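Local coordinates for cytochrome c-552/4 domain-containing protein (Ignicoccus hospitalis KIN4/I, PDB 4QO5) that is a membrane-associated octaheme cytochrome c that binds calcium and probably transfers electrons, its physiological role unsettled, at residues Ser447-Val452 / Glu463-Leu468; Leu352-Ala357 / Leu440-Trp445. All blocks are in the same frame, centred on the assembly; numbering follows the deposited sequence.

Contact 1. Residues Ser447-Val452 / Glu463-Leu468. With CA (calcium ion), chain J.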
loop_
_atom_site.group_PDB
_atom_site.type_symbol
_atom_site.label_atom_id
_atom_site.label_comp_id
_atom_site.label_asym_id
_atom_site.label_seq_id
_atom_site.Cartn_x
_atom_site.Cartn_y
_atom_site.Cartn_z
ATOM N N SER A 447 19.228 6.596 -33.901
ATOM C CA SER A 447 19.421 5.292 -34.527
ATOM C C SER A 447 18.150 4.777 -35.187
ATOM O O SER A 447 18.173 3.772 -35.895
ATOM C CB SER A 447 19.921 4.271 -33.500
ATOM O OG SER A 447 18.871 3.852 -32.645
ATOM N N GLY A 448 17.040 5.461 -34.944
ATOM C CA GLY A 448 15.781 5.095 -35.565
ATOM C C GLY A 448 14.969 4.085 -34.775
ATOM O O GLY A 448 13.973 3.571 -35.268
ATOM N N LEU A 449 15.386 3.792 -33.549
ATOM C CA LEU A 449 14.607 2.899 -32.698
ATOM C C LEU A 449 13.297 3.573 -32.301
ATOM O O LEU A 449 12.280 2.905 -32.097
ATOM C CB LEU A 449 15.405 2.485 -31.457
ATOM C CG LEU A 449 14.694 1.642 -30.395
ATOM C CD1 LEU A 449 14.145 0.345 -30.984
ATOM C CD2 LEU A 449 15.647 1.348 -29.246
ATOM N N ALA A 450 13.330 4.901 -32.207
ATOM C CA ALA A 450 12.145 5.687 -31.891
ATOM C C ALA A 450 12.064 6.899 -32.805
ATOM O O ALA A 450 13.080 7.346 -33.336
ATOM C CB ALA A 450 12.164 6.123 -30.435
ATOM N N HIS A 451 10.854 7.428 -32.966
ATOM C CA HIS A 451 10.580 8.551 -33.866
ATOM C C HIS A 451 10.266 9.813 -33.072
ATOM O O HIS A 451 9.620 9.757 -32.030
ATOM C CB HIS A 451 9.395 8.212 -34.785
ATOM C CG HIS A 451 8.756 9.409 -35.430
ATOM N ND1 HIS A 451 7.582 9.970 -34.967
ATOM C CD2 HIS A 451 9.124 10.147 -36.505
ATOM C CE1 HIS A 451 7.259 11.002 -35.726
ATOM N NE2 HIS A 451 8.178 11.133 -36.665
ATOM N N VAL A 452 10.713 10.959 -33.565
ATOM C CA VAL A 452 10.423 12.211 -32.885
ATOM C C VAL A 452 10.164 13.325 -33.902
ATOM O O VAL A 452 10.748 13.336 -34.986
ATOM C CB VAL A 452 11.555 12.596 -31.897
ATOM C CG1 VAL A 452 12.810 13.028 -32.648
ATOM C CG2 VAL A 452 11.089 13.684 -30.941
ATOM N N GLU A 463 6.201 6.151 -27.595
ATOM C CA GLU A 463 6.769 4.829 -27.809
ATOM C C GLU A 463 7.405 4.273 -26.537
ATOM O O GLU A 463 7.683 5.012 -25.597
ATOM C CB GLU A 463 7.793 4.848 -28.945
ATOM C CG GLU A 463 7.220 5.204 -30.291
ATOM C CD GLU A 463 8.310 5.512 -31.307
ATOM O OE1 GLU A 463 8.785 4.570 -31.975
ATOM O OE2 GLU A 463 8.695 6.694 -31.429
ATOM N N TYR A 464 7.623 2.965 -26.522
ATOM C CA TYR A 464 8.056 2.266 -25.314
ATOM C C TYR A 464 9.363 2.791 -24.714
ATOM O O TYR A 464 9.414 3.087 -23.526
ATOM C CB TYR A 464 8.134 0.753 -25.557
ATOM C CG TYR A 464 8.470 -0.035 -24.313
ATOM C CD1 TYR A 464 7.588 -0.080 -23.240
ATOM C CD2 TYR A 464 9.675 -0.718 -24.199
ATOM C CE1 TYR A 464 7.892 -0.787 -22.093
ATOM C CE2 TYR A 464 9.987 -1.429 -23.053
ATOM C CZ TYR A 464 9.086 -1.459 -22.004
ATOM O OH TYR A 464 9.369 -2.172 -20.862
ATOM N N ILE A 465 10.414 2.912 -25.516
ATOM C CA ILE A 465 11.679 3.422 -24.974
ATOM C C ILE A 465 11.546 4.869 -24.472
ATOM O O ILE A 465 12.240 5.276 -23.538
ATOM C CB ILE A 465 12.865 3.290 -25.968
ATOM C CG1 ILE A 465 14.197 3.478 -25.220
ATOM C CG2 ILE A 465 12.723 4.268 -27.128
ATOM C CD1 ILE A 465 15.417 2.998 -25.961
ATOM N N GLU A 466 10.633 5.635 -25.071
ATOM C CA GLU A 466 10.391 7.004 -24.626
ATOM C C GLU A 466 9.699 6.993 -23.259
ATOM O O GLU A 466 9.977 7.822 -22.395
ATOM C CB GLU A 466 9.570 7.768 -25.678
ATOM C CG GLU A 466 10.351 7.988 -26.979
ATOM C CD GLU A 466 9.484 8.288 -28.195
ATOM O OE1 GLU A 466 8.246 8.128 -28.126
ATOM O OE2 GLU A 466 10.061 8.672 -29.235
ATOM N N LYS A 467 8.820 6.022 -23.044
ATOM C CA LYS A 467 8.154 5.910 -21.752
ATOM C C LYS A 467 9.126 5.449 -20.660
ATOM O O LYS A 467 8.973 5.807 -19.490
ATOM C CB LYS A 467 6.932 4.987 -21.855
ATOM C CG LYS A 467 5.779 5.615 -22.689
ATOM C CD LYS A 467 4.728 4.560 -23.008
ATOM C CE LYS A 467 3.857 4.951 -24.195
ATOM N NZ LYS A 467 3.097 6.198 -23.931
ATOM N N LEU A 468 10.121 4.657 -21.040
ATOM C CA LEU A 468 11.170 4.276 -20.096
ATOM C C LEU A 468 11.934 5.520 -19.659
ATOM O O LEU A 468 12.246 5.688 -18.485
ATOM C CB LEU A 468 12.121 3.256 -20.723
ATOM C CG LEU A 468 11.511 1.880 -21.011
ATOM C CD1 LEU A 468 12.573 0.951 -21.589
ATOM C CD2 LEU A 468 10.921 1.287 -19.739
HETATM CA CA CA J . 8.078 8.887 -30.515
HETATM O O HOH W 1 10.293 2.936 -30.601
HETATM O O HOH W 2 6.623 9.053 -32.386
#

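Contact 2. Residues Leu352-Ala357 / Leu440-Trp445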
loop_
_atom_site.group_PDB
_atom_site.type_symbol
_atom_site.label_atom_id
_atom_site.label_comp_id
_atom_site.label_asym_id
_atom_site.label_seq_id
_atom_site.Cartn_x
_atom_site.Cartn_y
_atom_site.Cartn_z
ATOM N N LEU A 352 25.595 12.419 -32.044
ATOM C CA LEU A 352 24.218 12.747 -31.697
ATOM C C LEU A 352 23.861 14.133 -32.216
ATOM O O LEU A 352 23.808 15.096 -31.456
ATOM C CB LEU A 352 24.014 12.676 -30.183
ATOM C CG LEU A 352 24.284 11.298 -29.579
ATOM C CD1 LEU A 352 24.111 11.334 -28.071
ATOM C CD2 LEU A 352 23.369 10.253 -30.207
ATOM N N THR A 353 23.616 14.221 -33.520
ATOM C CA THR A 353 23.400 15.499 -34.193
ATOM C C THR A 353 21.994 16.055 -33.992
ATOM O O THR A 353 21.710 17.190 -34.370
ATOM C CB THR A 353 23.661 15.369 -35.701
ATOM O OG1 THR A 353 22.883 14.287 -36.227
ATOM C CG2 THR A 353 25.130 15.089 -35.954
ATOM N N ILE A 354 21.119 15.250 -33.403
ATOM C CA ILE A 354 19.743 15.665 -33.152
ATOM C C ILE A 354 19.666 16.895 -32.251
ATOM O O ILE A 354 18.833 17.778 -32.462
ATOM C CB ILE A 354 18.909 14.507 -32.554
ATOM C CG1 ILE A 354 18.559 13.512 -33.656
ATOM C CG2 ILE A 354 17.637 15.020 -31.895
ATOM C CD1 ILE A 354 17.378 12.647 -33.337
ATOM N N ALA A 355 20.555 16.961 -31.266
ATOM C CA ALA A 355 20.582 18.083 -30.330
ATOM C C ALA A 355 20.725 19.435 -31.034
ATOM O O ALA A 355 20.347 20.466 -30.486
ATOM C CB ALA A 355 21.691 17.893 -29.316
ATOM N N LYS A 356 21.259 19.420 -32.251
ATOM C CA LYS A 356 21.414 20.636 -33.042
ATOM C C LYS A 356 20.088 21.350 -33.284
ATOM O O LYS A 356 20.031 22.580 -33.308
ATOM C CB LYS A 356 22.054 20.304 -34.388
ATOM C CG LYS A 356 23.493 19.881 -34.285
ATOM C CD LYS A 356 24.303 20.991 -33.673
ATOM C CE LYS A 356 25.696 21.025 -34.253
ATOM N NZ LYS A 356 26.166 22.429 -34.318
ATOM N N ALA A 357 19.028 20.573 -33.470
ATOM C CA ALA A 357 17.709 21.121 -33.770
ATOM C C ALA A 357 17.048 21.774 -32.554
ATOM O O ALA A 357 15.962 22.345 -32.665
ATOM C CB ALA A 357 16.806 20.037 -34.344
ATOM N N LEU A 440 20.565 8.680 -23.664
ATOM C CA LEU A 440 20.168 7.396 -24.244
ATOM C C LEU A 440 18.956 7.575 -25.170
ATOM O O LEU A 440 18.879 6.960 -26.231
ATOM C CB LEU A 440 19.863 6.360 -23.157
ATOM C CG LEU A 440 21.069 5.917 -22.322
ATOM C CD1 LEU A 440 20.642 5.085 -21.135
ATOM C CD2 LEU A 440 22.059 5.147 -23.184
ATOM N N LEU A 441 18.018 8.425 -24.776
ATOM C CA LEU A 441 16.877 8.700 -25.647
ATOM C C LEU A 441 17.308 9.382 -26.952
ATOM O O LEU A 441 16.797 9.049 -28.023
ATOM C CB LEU A 441 15.810 9.525 -24.938
ATOM C CG LEU A 441 14.542 9.713 -25.784
ATOM C CD1 LEU A 441 13.993 8.369 -26.275
ATOM C CD2 LEU A 441 13.497 10.435 -24.994
ATOM N N LEU A 442 18.241 10.328 -26.866
ATOM C CA LEU A 442 18.778 10.957 -28.072
ATOM C C LEU A 442 19.433 9.916 -28.985
ATOM O O LEU A 442 19.359 10.017 -30.205
ATOM C CB LEU A 442 19.776 12.065 -27.724
ATOM C CG LEU A 442 19.200 13.316 -27.059
ATOM C CD1 LEU A 442 20.321 14.276 -26.657
ATOM C CD2 LEU A 442 18.208 14.015 -27.973
ATOM N N LYS A 443 20.065 8.907 -28.392
ATOM C CA LYS A 443 20.633 7.814 -29.178
ATOM C C LYS A 443 19.540 6.976 -29.844
ATOM O O LYS A 443 19.691 6.523 -30.975
ATOM C CB LYS A 443 21.518 6.916 -28.306
ATOM C CG LYS A 443 22.790 7.590 -27.828
ATOM C CD LYS A 443 23.726 6.614 -27.114
ATOM C CE LYS A 443 25.089 7.261 -26.863
ATOM N NZ LYS A 443 25.877 6.560 -25.808
ATOM N N ALA A 444 18.440 6.766 -29.132
ATOM C CA ALA A 444 17.310 6.017 -29.679
ATOM C C ALA A 444 16.710 6.739 -30.883
ATOM O O ALA A 444 16.343 6.114 -31.877
ATOM C CB ALA A 444 16.251 5.803 -28.612
ATOM N N TRP A 445 16.608 8.060 -30.790
ATOM C CA TRP A 445 16.064 8.837 -31.891
ATOM C C TRP A 445 17.048 8.866 -33.058
ATOM O O TRP A 445 16.652 8.763 -34.215
ATOM C CB TRP A 445 15.741 10.258 -31.440
ATOM C CG TRP A 445 14.541 10.371 -30.564
ATOM C CD1 TRP A 445 13.452 9.537 -30.533
ATOM C CD2 TRP A 445 14.298 11.386 -29.587
ATOM N NE1 TRP A 445 12.552 9.976 -29.591
ATOM C CE2 TRP A 445 13.048 11.114 -29.001
ATOM C CE3 TRP A 445 15.019 12.507 -29.155
ATOM C CZ2 TRP A 445 12.505 11.913 -27.994
ATOM C CZ3 TRP A 445 14.475 13.304 -28.159
ATOM C CH2 TRP A 445 13.236 13.001 -27.586
#

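Contact 1. Residues Ser447-Val452 / Glu463-Leu468
A calcium ion ties the loop leaving helix 413-447 to the start of helix 464-485, making this a largely buried metal-bridged contact between a helix exit and a helix entrance. Gly448, at positive phi, takes the chain out of the first helix, and His451 then offers its backbone O to the ion at 2.3 Å. Glu466 grips calcium with both carboxylate oxygens, OE1 at 2.5 Å and OE2 at 2.4 Å, whereas Glu463 gives only OE2. Water 2, Thr459 O and Asp462 OD1 complete seven coordinating oxygens. The water also meets His451 ND1, lying in the plane at the ring edge, so the imidazole stands in the second shell. Glu463 OE2 does double duty: on its syn side it accepts a nearly straight hydrogen bond from His451 N (2.7 Å, 168°), which fixes the carboxylate's rotation. Its partner OE1 accepts a hydrogen bond from water 1, which also donates to Leu449 O. Glu466 OE2 is further held by Trp445 NE1. Because both coordinate the same ion, His451 O and Glu466 OE2 sit 3.0 Å apart without bonding to each other; the cation probably screens their repulsion. Beside the ion, Ala450 CB rests on Ile465 CG2, and Leu449 CD2 meets Ile465 CD1, the two side chains crossing at about a right angle. Arg513 of the second subunit hydrogen-bonds Leu449 O. Glu463 is the N-cap and its N-H reaches Glu466 OE1 at 2.9 Å, half of a capping box built into a seven-coordinate, all-oxygen calcium site.

Contact 2. Residues Leu352-Ala357 / Leu440-Trp445
With CG anti to the carbonyl carbon in Leu352 (chi1 -61°) and CG1 likewise anti to it in Ile354 (chi1 -76°), Leu352, in the loop, and Ile354, at the start of the 3-10 segment 354-357, both land on helix 413-447. The motif is a loop and short 3-10 segment docked on a long helix, and across the two segments it is wholly apolar, with no hydrogen bond between them. Leu352 lays its forked end against Lys443. The lysine's CB points away from the loop, yet its CG stays close enough to meet Leu352 CD2 at 3.6 Å and CD1 at 4.0 Å, the two chains crossing obliquely; the extended remainder of the lysine carries on from there. Leu442 points toward the 352-357 segment, its CD2 touching Ile354 CG2 at 4.1 Å and its CB near Leu352 CD1, while Leu347 of helix 341-349 packs alongside. Just past the segment, Gln446 supplies the polar clasp: its OE1 accepts from Ile354 N, and its NE2 bonds Thr353 OG1. On Trp445 it is the stem, not the indole, that receives Ile354. Leu441 CG lies over one face of that indole, 3.7 Å above the plane and toward the rim, while NE1 is directed to Glu466. The closest approach between the segments is at this stem, a right-angled meeting in which Ile354 CD1 lies 3.5 Å from Trp445 CB.

In the fold
Trp445 is common to the two contacts, whose centres lie 11 Å apart. Its CB belongs to contact 2; its indole reaches into contact 1, where NE1 hydrogen-bonds Glu466 OE2 at 2.8 Å, a second-shell bond to a calcium ligand. The Trp445 side chain comes within about 5 Å of the ion. Val452 CB packs on Trp445 CE2 at 3.6 Å, and Ala450 N probably bonds Ala444 O at 3.3 Å, so the calcium loop folds back on the helix on which 352-357 packs. The ion belongs to this peripheral helical region rather than to a heme centre. The side chain of Glu466 is about 13 Å from a bound heme c.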